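Local coordinates for auracyanin-A (Chloroflexus aurantiacus, PDB 2AAN), which carries a single copper ion in a cupredoxin fold and is probably a soluble electron acceptor for the membrane protein alternative complex III, at residues 17-22 / 41-46. Residues are numbered along the deposited sequence; the frame is centred on the assembly and turned at random.
Sequences GPVTIE and AGQTVT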
# COMPACT_ATOMS: atom_id res chain seq x y z
N GLY A 17 -14.32 -13.11 -9.58
CA GLY A 17 -13.38 -14.13 -9.38
C GLY A 17 -12.00 -13.59 -9.04
O GLY A 17 -11.72 -12.41 -9.21
N PRO A 18 -11.12 -14.45 -8.52
CA PRO A 18 -9.83 -13.91 -8.09
C PRO A 18 -9.01 -13.27 -9.22
O PRO A 18 -8.88 -13.84 -10.32
CB PRO A 18 -9.11 -15.12 -7.52
CG PRO A 18 -10.17 -16.08 -7.20
CD PRO A 18 -11.22 -15.88 -8.24
N VAL A 19 -8.43 -12.11 -8.92
CA VAL A 19 -7.60 -11.38 -9.86
C VAL A 19 -6.31 -10.91 -9.22
O VAL A 19 -6.20 -10.77 -7.99
CB VAL A 19 -8.31 -10.13 -10.39
CG1 VAL A 19 -9.52 -10.52 -11.20
CG2 VAL A 19 -8.65 -9.13 -9.23
N THR A 20 -5.31 -10.73 -10.06
CA THR A 20 -4.11 -10.09 -9.63
C THR A 20 -4.15 -8.68 -10.20
O THR A 20 -4.53 -8.48 -11.35
CB THR A 20 -2.84 -10.81 -10.11
OG1 THR A 20 -2.73 -12.08 -9.47
CG2 THR A 20 -1.59 -9.99 -9.79
N ILE A 21 -3.77 -7.72 -9.40
CA ILE A 21 -3.57 -6.36 -9.89
C ILE A 21 -2.07 -6.07 -9.78
O ILE A 21 -1.47 -6.19 -8.71
CB ILE A 21 -4.36 -5.35 -9.10
CG1 ILE A 21 -5.85 -5.56 -9.33
CG2 ILE A 21 -3.95 -3.94 -9.53
CD1 ILE A 21 -6.68 -4.79 -8.36
N GLU A 22 -1.47 -5.71 -10.92
CA GLU A 22 -0.05 -5.38 -10.97
C GLU A 22 0.09 -3.91 -10.62
O GLU A 22 -0.63 -3.08 -11.12
CB GLU A 22 0.51 -5.57 -12.37
CG GLU A 22 0.07 -6.79 -13.08
CD GLU A 22 0.86 -7.99 -12.71
OE1 GLU A 22 0.51 -9.07 -13.23
OE2 GLU A 22 1.81 -7.88 -11.91
N ALA A 41 -16.49 -5.32 -4.40
CA ALA A 41 -16.53 -5.67 -2.99
C ALA A 41 -16.51 -7.21 -2.81
O ALA A 41 -17.16 -7.94 -3.54
CB ALA A 41 -17.77 -5.07 -2.34
N GLY A 42 -15.73 -7.70 -1.86
CA GLY A 42 -15.68 -9.13 -1.56
C GLY A 42 -14.78 -9.92 -2.51
O GLY A 42 -14.49 -11.10 -2.26
N GLN A 43 -14.36 -9.31 -3.61
CA GLN A 43 -13.49 -9.96 -4.58
C GLN A 43 -12.13 -10.28 -3.96
O GLN A 43 -11.60 -9.46 -3.20
CB GLN A 43 -13.31 -9.06 -5.81
CG GLN A 43 -12.47 -9.68 -6.90
CD GLN A 43 -12.47 -8.86 -8.17
OE1 GLN A 43 -12.57 -7.63 -8.14
NE2 GLN A 43 -12.38 -9.54 -9.31
N THR A 44 -11.58 -11.45 -4.30
CA THR A 44 -10.21 -11.82 -3.93
C THR A 44 -9.24 -11.11 -4.87
O THR A 44 -9.25 -11.36 -6.10
CB THR A 44 -9.94 -13.36 -3.94
OG1 THR A 44 -10.85 -14.03 -3.07
CG2 THR A 44 -8.52 -13.68 -3.48
N VAL A 45 -8.43 -10.23 -4.28
CA VAL A 45 -7.46 -9.38 -4.96
C VAL A 45 -6.06 -9.74 -4.48
O VAL A 45 -5.81 -9.77 -3.27
CB VAL A 45 -7.67 -7.87 -4.63
CG1 VAL A 45 -6.67 -6.98 -5.47
CG2 VAL A 45 -9.11 -7.45 -4.86
N THR A 46 -5.18 -10.10 -5.41
CA THR A 46 -3.77 -10.23 -5.14
C THR A 46 -3.11 -8.97 -5.74
O THR A 46 -3.18 -8.73 -6.93
CB THR A 46 -3.15 -11.54 -5.72
OG1 THR A 46 -3.79 -12.70 -5.14
CG2 THR A 46 -1.64 -11.58 -5.42
O HOH W 1 -6.08 -13.34 -6.44
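Gln-43 crosses Val-19 at about a right angle, its amide group lying against the two valine methyls, with NE2 3.6 Å from CG1. CG stands anti to the backbone N (chi1 -178°) and the chain runs on extended, a reach that suits glutamine here: NE2 donates a nearly straight 2.9 Å bond to O of Gly-17, which accepts it in the plane of its carbonyl. OE1 takes the backbone N-H of Ser-40, so both ends of the amide are used and its rotation is fixed. An alanine here would probably leave the Gly-17 carbonyl without this donor and the first modelled residues less firmly held.

Beyond this point the backbones pair as parallel strands. Val-19 N donates to Thr-44 O, Thr-46 N to Val-19 O at 2.9 Å, and Ile-21 N to Thr-46 O at 2.7 Å. Pro-18, which has no N-H to offer, fits just before the first of these bonds and lays its CB 4.1 Å from CB of Thr-44. On one face Thr-20 sets OG1 beside CB of Thr-46, while a water bridges Thr-46 OG1 and Val-19 O; the same hydroxyl also bonds Thr-110. Beta-branched residues suit such extended backbone. The side chains of Ile-21 and Val-45 cross obliquely, with CD1 of the isoleucine 3.6 Å from CG1 of the valine, and both pack on Val-39 of strand 36-39, between the two sheets of the cupredoxin sandwich.

Strand 19-24 is an outermost strand of its sheet, with 44-50 between it and the antiparallel strand 106-112.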